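Local coordinates for TAU class glutathione s-transferase (Mangifera indica, PDB 5KEJ), which probably catalyses the conjugation of glutathione to electrophilic compounds, as other glutathione transferases of the plant tau class do, at residues Lys3-Leu8 with Leu58-Lys63; Pro13-Met18 with Gly164-Trp169; Glu36-Lys41 with Ala217-Lys222; Glu105-Ser110 with Glu132-Ile137. One frame throughout, in Å; residues are numbered along the deposited sequence.

Interaction 1: residues Lys3-Leu8 with Leu58-Lys63; sequences KSDVKL and LIHNDK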
loop_
_atom_site.group_PDB
_atom_site.type_symbol
_atom_site.label_atom_id
_atom_site.label_comp_id
_atom_site.label_asym_id
_atom_site.label_seq_id
_atom_site.Cartn_x
_atom_site.Cartn_y
_atom_site.Cartn_z
ATOM N N LYS A 3 26.829 -11.315 -1.956
ATOM C CA LYS A 3 27.373 -10.083 -2.516
ATOM C C LYS A 3 27.187 -10.037 -4.020
ATOM O O LYS A 3 27.040 -8.967 -4.613
ATOM C CB LYS A 3 28.855 -9.949 -2.175
ATOM C CG LYS A 3 29.125 -9.438 -0.781
ATOM C CD LYS A 3 28.778 -7.971 -0.660
ATOM C CE LYS A 3 29.121 -7.444 0.726
ATOM N NZ LYS A 3 29.050 -5.954 0.768
ATOM N N SER A 4 27.187 -11.208 -4.639
ATOM C CA SER A 4 27.032 -11.268 -6.082
ATOM C C SER A 4 25.619 -10.884 -6.477
ATOM O O SER A 4 25.381 -9.827 -7.063
ATOM C CB SER A 4 27.355 -12.671 -6.604
ATOM O OG SER A 4 28.398 -13.261 -5.851
ATOM N N ASP A 5 24.684 -11.753 -6.120
ATOM C CA ASP A 5 23.339 -11.720 -6.671
ATOM C C ASP A 5 22.413 -10.639 -6.108
ATOM O O ASP A 5 21.336 -10.417 -6.664
ATOM C CB ASP A 5 22.684 -13.091 -6.467
ATOM C CG ASP A 5 22.812 -13.584 -5.036
ATOM O OD1 ASP A 5 23.813 -13.201 -4.391
ATOM O OD2 ASP A 5 21.925 -14.341 -4.553
ATOM N N VAL A 6 22.797 -9.977 -5.020
ATOM C CA VAL A 6 21.854 -9.068 -4.378
ATOM C C VAL A 6 22.454 -7.707 -4.101
ATOM O O VAL A 6 23.429 -7.580 -3.364
ATOM C CB VAL A 6 21.313 -9.620 -3.040
ATOM C CG1 VAL A 6 20.289 -8.642 -2.450
ATOM C CG2 VAL A 6 20.694 -11.003 -3.223
ATOM N N LYS A 7 21.848 -6.687 -4.702
ATOM C CA LYS A 7 22.240 -5.310 -4.474
ATOM C C LYS A 7 21.074 -4.521 -3.883
ATOM O O LYS A 7 19.921 -4.697 -4.284
ATOM C CB LYS A 7 22.710 -4.666 -5.779
ATOM C CG LYS A 7 24.012 -5.257 -6.279
ATOM C CD LYS A 7 24.050 -5.384 -7.798
ATOM C CE LYS A 7 25.282 -6.190 -8.234
ATOM N NZ LYS A 7 25.396 -6.319 -9.714
ATOM N N LEU A 8 21.374 -3.654 -2.930
ATOM C CA LEU A 8 20.360 -2.766 -2.412
ATOM C C LEU A 8 20.727 -1.333 -2.769
ATOM O O LEU A 8 21.822 -0.875 -2.457
ATOM C CB LEU A 8 20.207 -2.935 -0.892
ATOM C CG LEU A 8 19.091 -2.112 -0.240
ATOM C CD1 LEU A 8 17.740 -2.508 -0.781
ATOM C CD2 LEU A 8 19.141 -2.308 1.268
ATOM N N LEU A 58 15.580 -3.184 -4.546
ATOM C CA LEU A 58 16.321 -4.433 -4.407
ATOM C C LEU A 58 16.620 -4.981 -5.800
ATOM O O LEU A 58 15.717 -5.103 -6.624
ATOM C CB LEU A 58 15.532 -5.473 -3.577
ATOM C CG LEU A 58 16.366 -6.702 -3.155
ATOM C CD1 LEU A 58 17.223 -6.382 -1.937
ATOM C CD2 LEU A 58 15.525 -7.962 -2.912
ATOM N N ILE A 59 17.877 -5.314 -6.071
ATOM C CA ILE A 59 18.223 -5.891 -7.372
ATOM C C ILE A 59 18.740 -7.293 -7.170
ATOM O O ILE A 59 19.811 -7.483 -6.607
ATOM C CB ILE A 59 19.287 -5.071 -8.131
ATOM C CG1 ILE A 59 18.833 -3.621 -8.285
ATOM C CG2 ILE A 59 19.543 -5.689 -9.487
ATOM C CD1 ILE A 59 19.739 -2.778 -9.151
ATOM N N HIS A 60 17.955 -8.267 -7.616
ATOM C CA HIS A 60 18.226 -9.676 -7.361
ATOM C C HIS A 60 18.453 -10.398 -8.691
ATOM O O HIS A 60 17.547 -10.461 -9.529
ATOM C CB HIS A 60 17.057 -10.283 -6.576
ATOM C CG HIS A 60 17.292 -11.685 -6.102
ATOM N ND1 HIS A 60 16.266 -12.594 -5.938
ATOM C CD2 HIS A 60 18.431 -12.332 -5.754
ATOM C CE1 HIS A 60 16.764 -13.744 -5.519
ATOM N NE2 HIS A 60 18.076 -13.612 -5.403
ATOM N N ASN A 61 19.666 -10.918 -8.896
ATOM C CA ASN A 61 20.043 -11.498 -10.197
ATOM C C ASN A 61 19.683 -10.565 -11.359
ATOM O O ASN A 61 19.072 -10.995 -12.341
ATOM C CB ASN A 61 19.358 -12.854 -10.419
ATOM C CG ASN A 61 19.710 -13.873 -9.354
ATOM O OD1 ASN A 61 20.814 -13.858 -8.799
ATOM N ND2 ASN A 61 18.763 -14.767 -9.054
ATOM N N ASP A 62 20.021 -9.286 -11.201
ATOM C CA ASP A 62 19.735 -8.223 -12.178
ATOM C C ASP A 62 18.253 -7.850 -12.360
ATOM O O ASP A 62 17.916 -7.075 -13.254
ATOM C CB ASP A 62 20.341 -8.599 -13.537
ATOM C CG ASP A 62 21.839 -8.863 -13.444
ATOM O OD1 ASP A 62 22.570 -7.912 -13.093
ATOM O OD2 ASP A 62 22.281 -10.013 -13.697
ATOM N N LYS A 63 17.373 -8.367 -11.506
ATOM C CA LYS A 63 15.960 -8.006 -11.569
ATOM C C LYS A 63 15.573 -7.066 -10.424
ATOM O O LYS A 63 15.711 -7.413 -9.259
ATOM C CB LYS A 63 15.085 -9.260 -11.535
ATOM C CG LYS A 63 15.306 -10.204 -12.715
ATOM C CD LYS A 63 15.373 -11.657 -12.239
ATOM C CE LYS A 63 14.057 -12.125 -11.611
ATOM N NZ LYS A 63 14.167 -13.502 -11.012
HETATM O O HOH W 1 21.423 -8.328 -9.137
#

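Interaction 2: residues Pro13-Met18 with Gly164-Trp169; sequences PSPYVM and GCFLGW. With GTX (S-hexylglutathione), chain C.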
loop_
_atom_site.group_PDB
_atom_site.type_symbol
_atom_site.label_atom_id
_atom_site.label_comp_id
_atom_site.label_asym_id
_atom_site.label_seq_id
_atom_site.Cartn_x
_atom_site.Cartn_y
_atom_site.Cartn_z
ATOM N N PRO A 13 20.267 7.358 5.802
ATOM C CA PRO A 13 19.259 7.971 6.678
ATOM C C PRO A 13 17.806 7.558 6.407
ATOM O O PRO A 13 16.911 7.969 7.157
ATOM C CB PRO A 13 19.402 9.478 6.393
ATOM C CG PRO A 13 20.501 9.635 5.403
ATOM C CD PRO A 13 20.694 8.312 4.757
ATOM N N SER A 14 17.568 6.784 5.352
ATOM C CA SER A 14 16.211 6.501 4.903
ATOM C C SER A 14 15.537 5.371 5.683
ATOM O O SER A 14 15.995 4.228 5.642
ATOM C CB SER A 14 16.215 6.142 3.422
ATOM O OG SER A 14 14.916 5.766 3.002
ATOM N N PRO A 15 14.425 5.680 6.374
ATOM C CA PRO A 15 13.644 4.654 7.083
ATOM C C PRO A 15 13.150 3.560 6.138
ATOM O O PRO A 15 13.180 2.377 6.504
ATOM C CB PRO A 15 12.472 5.444 7.673
ATOM C CG PRO A 15 12.413 6.711 6.864
ATOM C CD PRO A 15 13.827 7.017 6.492
ATOM N N TYR A 16 12.742 3.948 4.927
ATOM C CA TYR A 16 12.260 2.995 3.922
ATOM C C TYR A 16 13.326 2.012 3.499
ATOM O O TYR A 16 13.057 0.819 3.349
ATOM C CB TYR A 16 11.715 3.750 2.710
ATOM C CG TYR A 16 10.495 4.530 3.102
ATOM C CD1 TYR A 16 9.316 3.871 3.400
ATOM C CD2 TYR A 16 10.529 5.916 3.228
ATOM C CE1 TYR A 16 8.192 4.563 3.801
ATOM C CE2 TYR A 16 9.398 6.626 3.623
ATOM C CZ TYR A 16 8.235 5.934 3.908
ATOM O OH TYR A 16 7.094 6.588 4.301
ATOM N N VAL A 17 14.545 2.507 3.313
ATOM C CA VAL A 17 15.657 1.636 2.984
ATOM C C VAL A 17 15.988 0.737 4.183
ATOM O O VAL A 17 16.350 -0.441 4.016
ATOM C CB VAL A 17 16.902 2.445 2.557
ATOM C CG1 VAL A 17 18.088 1.521 2.372
ATOM C CG2 VAL A 17 16.626 3.217 1.274
ATOM N N MET A 18 15.842 1.280 5.392
ATOM C CA MET A 18 16.156 0.506 6.592
ATOM C C MET A 18 15.263 -0.731 6.704
ATOM O O MET A 18 15.695 -1.767 7.203
ATOM C CB MET A 18 16.036 1.350 7.858
ATOM C CG MET A 18 16.652 0.619 9.036
ATOM S SD MET A 18 16.094 1.210 10.632
ATOM C CE MET A 18 16.363 2.964 10.420
ATOM N N GLY A 164 9.287 0.061 13.332
ATOM C CA GLY A 164 10.620 0.223 13.871
ATOM C C GLY A 164 11.570 1.035 13.003
ATOM O O GLY A 164 12.449 1.738 13.526
ATOM N N CYS A 165 11.396 0.959 11.686
ATOM C CA CYS A 165 12.270 1.685 10.769
ATOM C C CYS A 165 12.221 3.199 11.051
ATOM O O CYS A 165 13.163 3.928 10.739
ATOM C CB CYS A 165 11.888 1.389 9.304
ATOM S SG CYS A 165 10.306 2.135 8.754
ATOM N N PHE A 166 11.128 3.644 11.668
ATOM C CA PHE A 166 10.869 5.063 11.925
ATOM C C PHE A 166 11.439 5.593 13.249
ATOM O O PHE A 166 11.324 6.785 13.537
ATOM C CB PHE A 166 9.353 5.321 11.904
ATOM C CG PHE A 166 8.718 5.233 10.530
ATOM C CD1 PHE A 166 9.294 5.859 9.435
ATOM C CD2 PHE A 166 7.541 4.524 10.342
ATOM C CE1 PHE A 166 8.703 5.774 8.159
ATOM C CE2 PHE A 166 6.942 4.441 9.077
ATOM C CZ PHE A 166 7.531 5.063 7.983
ATOM N N LEU A 167 12.048 4.723 14.052
ATOM C CA LEU A 167 12.435 5.090 15.422
ATOM C C LEU A 167 13.463 6.209 15.463
ATOM O O LEU A 167 13.358 7.127 16.277
ATOM C CB LEU A 167 12.974 3.870 16.177
ATOM C CG LEU A 167 11.884 3.003 16.784
ATOM C CD1 LEU A 167 12.479 1.784 17.456
ATOM C CD2 LEU A 167 11.041 3.835 17.756
ATOM N N GLY A 168 14.450 6.123 14.575
ATOM C CA GLY A 168 15.456 7.160 14.437
ATOM C C GLY A 168 14.874 8.528 14.148
ATOM O O GLY A 168 15.228 9.499 14.807
ATOM N N TRP A 169 13.985 8.621 13.164
ATOM C CA TRP A 169 13.385 9.914 12.818
ATOM C C TRP A 169 12.375 10.387 13.870
ATOM O O TRP A 169 12.180 11.589 14.043
ATOM C CB TRP A 169 12.721 9.851 11.434
ATOM C CG TRP A 169 13.708 10.058 10.340
ATOM C CD1 TRP A 169 14.235 9.106 9.514
ATOM C CD2 TRP A 169 14.340 11.290 9.984
ATOM N NE1 TRP A 169 15.140 9.673 8.655
ATOM C CE2 TRP A 169 15.222 11.015 8.921
ATOM C CE3 TRP A 169 14.239 12.602 10.457
ATOM C CZ2 TRP A 169 15.996 12.003 8.321
ATOM C CZ3 TRP A 169 15.000 13.577 9.860
ATOM C CH2 TRP A 169 15.870 13.274 8.804
HETATM N N1 GTX C . 7.015 4.536 -1.250
HETATM C CA1 GTX C . 8.448 4.283 -1.120
HETATM C C1 GTX C . 8.634 3.022 -0.354
HETATM O O11 GTX C . 9.455 2.246 -0.744
HETATM O O12 GTX C . 7.957 2.780 0.621
HETATM C CB1 GTX C . 9.142 5.456 -0.439
HETATM C CG1 GTX C . 10.379 5.888 -1.191
HETATM C CD1 GTX C . 10.990 7.126 -0.607
HETATM O OE1 GTX C . 10.328 8.089 -0.445
HETATM N N2 GTX C . 12.253 7.109 -0.250
HETATM C CA2 GTX C . 12.963 8.308 0.123
HETATM C C2 GTX C . 13.638 8.904 -1.051
HETATM O O2 GTX C . 14.515 9.717 -0.905
HETATM C CB2 GTX C . 14.033 8.062 1.174
HETATM S SG2 GTX C . 13.504 8.060 2.858
HETATM C C1S GTX C . 12.352 9.370 2.974
HETATM C C2S GTX C . 12.473 10.087 4.321
HETATM C C3S GTX C . 13.480 11.235 4.264
HETATM C C4S GTX C . 14.856 10.832 4.756
HETATM C C5S GTX C . 15.858 10.514 3.653
HETATM C C6S GTX C . 15.683 11.377 2.429
HETATM N N3 GTX C . 13.248 8.477 -2.222
HETATM C CA3 GTX C . 13.736 9.032 -3.428
HETATM C C3 GTX C . 12.846 10.180 -3.783
HETATM O O31 GTX C . 12.835 10.618 -4.950
HETATM O O32 GTX C . 12.158 10.640 -2.860
#

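Interaction 3: residues Glu36-Lys41 with Ala217-Lys222; sequences ETLGSK and AKLLAK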
loop_
_atom_site.group_PDB
_atom_site.type_symbol
_atom_site.label_atom_id
_atom_site.label_comp_id
_atom_site.label_asym_id
_atom_site.label_seq_id
_atom_site.Cartn_x
_atom_site.Cartn_y
_atom_site.Cartn_z
ATOM N N GLU A 36 22.893 6.264 -2.500
ATOM C CA GLU A 36 22.576 7.469 -3.254
ATOM C C GLU A 36 23.028 8.720 -2.494
ATOM O O GLU A 36 23.244 8.684 -1.284
ATOM C CB GLU A 36 21.068 7.557 -3.540
ATOM C CG GLU A 36 20.500 6.427 -4.372
ATOM C CD GLU A 36 20.951 6.487 -5.824
ATOM O OE1 GLU A 36 21.287 5.414 -6.369
ATOM O OE2 GLU A 36 20.968 7.600 -6.412
ATOM N N THR A 37 23.130 9.828 -3.219
ATOM C CA THR A 37 23.596 11.102 -2.686
ATOM C C THR A 37 22.485 12.123 -2.850
ATOM O O THR A 37 21.722 12.043 -3.808
ATOM C CB THR A 37 24.867 11.583 -3.437
ATOM O OG1 THR A 37 25.829 10.523 -3.461
ATOM C CG2 THR A 37 25.488 12.810 -2.784
ATOM N N LEU A 38 22.383 13.075 -1.929
ATOM C CA LEU A 38 21.424 14.165 -2.078
ATOM C C LEU A 38 21.702 14.979 -3.349
ATOM O O LEU A 38 22.824 15.417 -3.581
ATOM C CB LEU A 38 21.465 15.085 -0.858
ATOM C CG LEU A 38 20.171 15.398 -0.103
ATOM C CD1 LEU A 38 19.313 14.156 0.071
ATOM C CD2 LEU A 38 20.530 15.970 1.250
ATOM N N GLY A 39 20.681 15.180 -4.169
ATOM C CA GLY A 39 20.805 16.077 -5.301
ATOM C C GLY A 39 21.142 15.423 -6.629
ATOM O O GLY A 39 21.262 16.111 -7.649
ATOM N N SER A 40 21.308 14.103 -6.636
ATOM C CA SER A 40 21.549 13.421 -7.899
ATOM C C SER A 40 20.928 12.038 -7.863
ATOM O O SER A 40 20.457 11.598 -6.815
ATOM C CB SER A 40 23.057 13.355 -8.202
ATOM O OG SER A 40 23.651 12.232 -7.591
ATOM N N LYS A 41 20.910 11.365 -9.010
ATOM C CA LYS A 41 20.398 9.992 -9.115
ATOM C C LYS A 41 21.414 9.080 -9.815
ATOM O O LYS A 41 21.872 9.396 -10.925
ATOM C CB LYS A 41 19.072 9.972 -9.880
ATOM C CG LYS A 41 18.007 10.884 -9.299
ATOM C CD LYS A 41 17.140 10.180 -8.267
ATOM C CE LYS A 41 16.232 11.178 -7.527
ATOM N NZ LYS A 41 17.073 12.110 -6.680
ATOM N N ALA A 217 19.699 15.571 9.170
ATOM C CA ALA A 217 18.380 16.178 9.122
ATOM C C ALA A 217 18.484 17.651 8.783
ATOM O O ALA A 217 17.617 18.206 8.116
ATOM C CB ALA A 217 17.649 15.981 10.446
ATOM N N LYS A 218 19.551 18.296 9.235
ATOM C CA LYS A 218 19.718 19.702 8.899
ATOM C C LYS A 218 20.663 19.891 7.719
ATOM O O LYS A 218 20.685 20.953 7.115
ATOM C CB LYS A 218 20.207 20.499 10.103
ATOM C CG LYS A 218 20.837 19.667 11.193
ATOM C CD LYS A 218 21.674 20.541 12.103
ATOM C CE LYS A 218 22.152 19.751 13.304
ATOM N NZ LYS A 218 23.207 20.466 14.062
ATOM N N LEU A 219 21.438 18.865 7.378
ATOM C CA LEU A 219 22.125 18.875 6.093
ATOM C C LEU A 219 21.053 18.964 5.018
ATOM O O LEU A 219 21.260 19.549 3.962
ATOM C CB LEU A 219 22.993 17.632 5.903
ATOM C CG LEU A 219 23.831 17.581 4.619
ATOM C CD1 LEU A 219 25.250 17.115 4.922
ATOM C CD2 LEU A 219 23.188 16.674 3.584
ATOM N N LEU A 220 19.886 18.403 5.318
ATOM C CA LEU A 220 18.747 18.492 4.420
ATOM C C LEU A 220 18.029 19.840 4.579
ATOM O O LEU A 220 16.918 20.023 4.084
ATOM C CB LEU A 220 17.800 17.315 4.665
ATOM C CG LEU A 220 16.672 17.009 3.672
ATOM C CD1 LEU A 220 17.142 17.010 2.222
ATOM C CD2 LEU A 220 16.003 15.689 4.027
ATOM N N ALA A 221 18.667 20.785 5.274
ATOM C CA ALA A 221 18.299 22.194 5.143
ATOM C C ALA A 221 18.980 22.694 3.880
ATOM O O ALA A 221 20.189 22.950 3.853
ATOM C CB ALA A 221 18.718 23.009 6.355
ATOM N N LYS A 222 18.185 22.820 2.831
ATOM C CA LYS A 222 18.694 22.880 1.475
ATOM C C LYS A 222 17.419 23.133 0.651
ATOM O O LYS A 222 17.115 22.478 -0.347
ATOM C CB LYS A 222 19.474 21.579 1.158
ATOM C CG LYS A 222 19.396 20.964 -0.224
ATOM C CD LYS A 222 19.769 19.493 -0.175
ATOM C CE LYS A 222 19.344 18.750 -1.449
ATOM N NZ LYS A 222 19.992 19.197 -2.723
#

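Interaction 4: residues Glu105-Ser110 with Glu132-Ile137; sequences EKWYPS and ESLALI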
loop_
_atom_site.group_PDB
_atom_site.type_symbol
_atom_site.label_atom_id
_atom_site.label_comp_id
_atom_site.label_asym_id
_atom_site.label_seq_id
_atom_site.Cartn_x
_atom_site.Cartn_y
_atom_site.Cartn_z
ATOM N N GLU A 105 0.522 5.645 5.318
ATOM C CA GLU A 105 -0.530 6.546 4.871
ATOM C C GLU A 105 -0.802 7.665 5.880
ATOM O O GLU A 105 -0.889 8.830 5.511
ATOM C CB GLU A 105 -1.840 5.791 4.603
ATOM C CG GLU A 105 -2.956 6.730 4.083
ATOM C CD GLU A 105 -4.369 6.157 4.221
ATOM O OE1 GLU A 105 -4.500 4.950 4.541
ATOM O OE2 GLU A 105 -5.348 6.924 4.020
ATOM N N LYS A 106 -0.939 7.316 7.152
ATOM C CA LYS A 106 -1.427 8.288 8.126
ATOM C C LYS A 106 -0.368 8.783 9.102
ATOM O O LYS A 106 -0.236 9.979 9.321
ATOM C CB LYS A 106 -2.605 7.692 8.910
ATOM C CG LYS A 106 -3.891 7.521 8.078
ATOM C CD LYS A 106 -4.545 8.856 7.757
ATOM C CE LYS A 106 -6.063 8.720 7.728
ATOM N NZ LYS A 106 -6.754 10.028 7.977
ATOM N N TRP A 107 0.393 7.868 9.684
ATOM C CA TRP A 107 1.210 8.217 10.834
ATOM C C TRP A 107 2.480 8.994 10.478
ATOM O O TRP A 107 2.733 10.068 11.033
ATOM C CB TRP A 107 1.585 6.962 11.616
ATOM C CG TRP A 107 2.407 7.291 12.809
ATOM C CD1 TRP A 107 1.957 7.776 14.011
ATOM C CD2 TRP A 107 3.830 7.195 12.921
ATOM N NE1 TRP A 107 3.018 7.975 14.868
ATOM C CE2 TRP A 107 4.179 7.627 14.221
ATOM C CE3 TRP A 107 4.842 6.774 12.056
ATOM C CZ2 TRP A 107 5.497 7.652 14.671
ATOM C CZ3 TRP A 107 6.151 6.805 12.499
ATOM C CH2 TRP A 107 6.468 7.240 13.796
ATOM N N TYR A 108 3.277 8.455 9.561
ATOM C CA TYR A 108 4.530 9.102 9.184
ATOM C C TYR A 108 4.324 10.458 8.515
ATOM O O TYR A 108 5.057 11.390 8.826
ATOM C CB TYR A 108 5.363 8.203 8.266
ATOM C CG TYR A 108 6.775 8.704 8.067
ATOM C CD1 TYR A 108 7.625 8.895 9.155
ATOM C CD2 TYR A 108 7.273 8.958 6.796
ATOM C CE1 TYR A 108 8.933 9.337 8.978
ATOM C CE2 TYR A 108 8.589 9.397 6.605
ATOM C CZ TYR A 108 9.413 9.586 7.699
ATOM O OH TYR A 108 10.712 10.022 7.515
ATOM N N PRO A 109 3.339 10.578 7.598
ATOM C CA PRO A 109 2.986 11.925 7.131
ATOM C C PRO A 109 2.623 12.911 8.252
ATOM O O PRO A 109 2.956 14.087 8.159
ATOM C CB PRO A 109 1.770 11.669 6.236
ATOM C CG PRO A 109 2.014 10.295 5.691
ATOM C CD PRO A 109 2.585 9.545 6.859
ATOM N N SER A 110 1.958 12.449 9.300
ATOM C CA SER A 110 1.611 13.364 10.386
ATOM C C SER A 110 2.843 13.669 11.262
ATOM O O SER A 110 2.935 14.738 11.858
ATOM C CB SER A 110 0.465 12.799 11.230
ATOM O OG SER A 110 0.965 11.885 12.182
ATOM N N GLU A 132 -1.890 10.960 19.590
ATOM C CA GLU A 132 -3.099 10.159 19.449
ATOM C C GLU A 132 -2.876 8.885 18.633
ATOM O O GLU A 132 -3.251 7.797 19.069
ATOM C CB GLU A 132 -4.209 10.988 18.803
ATOM C CG GLU A 132 -5.454 10.178 18.492
ATOM C CD GLU A 132 -6.258 10.748 17.337
ATOM O OE1 GLU A 132 -5.780 10.676 16.176
ATOM O OE2 GLU A 132 -7.368 11.268 17.590
ATOM N N SER A 133 -2.275 9.013 17.451
ATOM C CA SER A 133 -1.975 7.834 16.636
ATOM C C SER A 133 -0.983 6.919 17.353
ATOM O O SER A 133 -1.069 5.699 17.236
ATOM C CB SER A 133 -1.429 8.230 15.264
ATOM O OG SER A 133 -0.285 9.046 15.395
ATOM N N LEU A 134 -0.060 7.499 18.110
ATOM C CA LEU A 134 0.811 6.687 18.963
ATOM C C LEU A 134 0.025 5.868 19.995
ATOM O O LEU A 134 0.406 4.729 20.285
ATOM C CB LEU A 134 1.837 7.557 19.684
ATOM C CG LEU A 134 3.211 7.581 19.034
ATOM C CD1 LEU A 134 4.171 8.368 19.897
ATOM C CD2 LEU A 134 3.709 6.158 18.827
ATOM N N ALA A 135 -1.061 6.434 20.532
ATOM C CA ALA A 135 -1.886 5.724 21.519
ATOM C C ALA A 135 -2.584 4.548 20.862
ATOM O O ALA A 135 -2.730 3.475 21.458
ATOM C CB ALA A 135 -2.913 6.663 22.156
ATOM N N LEU A 136 -3.014 4.755 19.624
ATOM C CA LEU A 136 -3.557 3.673 18.811
ATOM C C LEU A 136 -2.513 2.568 18.620
ATOM O O LEU A 136 -2.793 1.372 18.749
ATOM C CB LEU A 136 -4.001 4.219 17.454
ATOM C CG LEU A 136 -5.094 3.425 16.755
ATOM C CD1 LEU A 136 -6.311 3.277 17.683
ATOM C CD2 LEU A 136 -5.465 4.142 15.478
ATOM N N ILE A 137 -1.298 2.989 18.315
ATOM C CA ILE A 137 -0.222 2.052 18.041
ATOM C C ILE A 137 0.173 1.284 19.315
ATOM O O ILE A 137 0.415 0.080 19.257
ATOM C CB ILE A 137 0.984 2.779 17.432
ATOM C CG1 ILE A 137 0.581 3.371 16.073
ATOM C CG2 ILE A 137 2.161 1.825 17.276
ATOM C CD1 ILE A 137 1.468 4.516 15.591
#

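Interaction 1: residues Lys3-Leu8 with Leu58-Lys63
K7 and I59 face each other across strands 6-8 and 58-60, the central antiparallel pair of the thioredoxin-like sheet of a glutathione transferase. Backbone bonds come first: K7 N donates to I59 O at 2.9 Å and I59 N to K7 O at 2.8 Å, both almost straight. V6 with H60 and L8 with L58 flank this pair as non-hydrogen-bonded pairs. The ladder runs on past the strand, since N61 N reaches D5 O at 2.8 Å where the type I' turn from H60 to K63 begins to send the chain into strand 63-66. One water adds a second grip on D5 O while accepting from D62 N.

Apolar contacts gather on the face shared by V6, L8, L58 and H60, which is packed against helices 15-26 and 68-78. With V6 CG1 anti to the backbone N (chi1 -178°), that methyl meets L58 CD1 at 3.8 Å and CG2 turns to H60 CD2 at 3.6 Å. The L8 and L58 side chains cross at about a right angle, with L8 CD1 4.1 Å from L58 CD1. I59, on the other face, packs on L44 and S48 of helix 43-48.

Polar side chains find their main partners elsewhere: H60 ND1 bonds Y74 OH, and D5 OD1 bonds A2 N. The D5 carboxylate and H60 ring nevertheless lie side by side, their planes 53° apart, with D5 OD2 4.0 Å from H60 NE2.

Interaction 2: residues Pro13-Met18 with Gly164-Trp169
P15 at the start of helix 15-26 sits with its pyrrolidine ring among C165, F166 and W169, a compact example of how the thioredoxin-like and helical domains of a glutathione transferase meet beside the ligand. F166 crosses the proline at about a right angle, its CD1 3.7 Å from P15 CB, and its far edge points at the face of Y16 in an offset T-shaped pair, planes 88° apart and centroids 5.9 Å apart. The sulfur of C165 lies over the centre of the F166 ring. M18 bends at its last torsion (chi3 -50°), which brings CE to 3.4 Å from C165 O.

W169 passes its indole obliquely by P15 CD and gives its indole N-H to P13 O, the only hydrogen bond across the two segments: NE1 to O is 2.9 Å, with the carbonyl oxygen close to the ring plane. Its CZ2 stands 3.9 Å from C4S of the hexyl chain of S-hexylglutathione. A leucine in place of W169 would probably leave P13 O without its donor and open a gap beside P15 and the hexyl chain.

S14 caps the helix, its OG accepting from V17 N at 3.3 Å. The same OG lies next to ligand SG2, at a modelled separation too short to be taken literally; its place there fits the serine that in tau-class enzymes probably assists the glutathione thiol. A mostly apolar interface, with a single side-chain-to-backbone hydrogen bond, thus borders the turn that carries this hydroxyl.

Interaction 3: residues Glu36-Lys41 with Ala217-Lys222
L38 reaches across the surface to L219, L220 and K222, and this one leucine accounts for nearly all of the contact. Its CD2 meets L219 CD2 at 3.6 Å, the two side chains lying alongside each other and running opposite ways, and the same methyl touches L220 CD1 at 3.7 Å, where the side chains cross at about a right angle. The aliphatic part of K222 runs antiparallel to the leucine, with K222 CE 3.7 Å from L38 CG. A bend at its last torsion (chi4 63°) carries K222 NZ beside the backbone of G39, 4.1 Å from G39 CA. No hydrogen bond joins the two segments, so the contact rests on van der Waals packing.

The second shell sets these groups in place. L38 occupies the second position of a type II turn from T37 to S40, and G39 follows with a positive phi (96°) at which a CB would press on the carbonyl oxygen before it. Opposite, helix 210-219 ends just ahead of L220, and A221 N bonds K218 O at 2.7 Å as the chain leaves the helix. E36 ties the loop's start to G10 through the backbone and to S42 OG through its carboxylate.

With the side chain of L220 about 5 Å from S-hexylglutathione, the pairing of the loop after strand 32-35 with the C-terminal helix end probably forms part of the rim of the hydrophobic substrate cleft between the two domains, as in other glutathione transferases.

Interaction 4: residues Glu105-Ser110 with Glu132-Ile137
W107 projects from helix 90-112 against S133 and I137 of helix 120-145, a helix-helix contact in the all-helical C-terminal domain of the glutathione transferase fold. The tight part is its indole. I137 CD1 lies over one face in a CH-pi contact, 3.9 Å from the centroid of the five-membered ring, while S133 meets the edge, its OG 2.9 Å from W107 CD1. The S133 hydroxyl has its hydrogen-bonding partners elsewhere, at V130 O and Q129 O of its own helix. With CG anti to its own backbone N (chi1 -179°), the tryptophan stretches out from its helix to span the gap between axes 10.6 Å apart. F163 and F166 meet the same ring, so an alanine at W107 would probably open a gap between the helices and leave I137 CD1 without the indole face beneath it.

Packing thins away from the indole. L134 CG comes only to 4.2 Å from W107 NE1, and the hydroxyls S110 OG and S133 OG are 4.5 Å apart. E105 and K106 take no part in this contact and instead pack on H52 of the second subunit, although both remain exposed. S110 turns to its own helix, where S110 OG donates to W107 O at 2.8 Å, tilted 20° from the carbonyl plane.

Interaction 2 is the hub of the four, since it touches S-hexylglutathione and lies at the junction of the two domains. Interaction 1 reaches it through L8 CD2 and V17 CG1, 4.1 Å apart, which seats the start of helix 15-26 on the sheet. Interaction 4 joins from the helical side, where F166 CD2 lies 3.4 Å from W107 CZ3 and Y108 packs on Y16 and P15. Interaction 3 adjoins it through W169 CZ3 and A217 CB, 3.6 Å apart, near the hexyl end of the ligand. Interactions 1 and 4, with centres about 33 Å apart on opposite sides of the chain's centre, do not touch (nearest atoms about 16 Å apart), and each instead adjoins interaction 2.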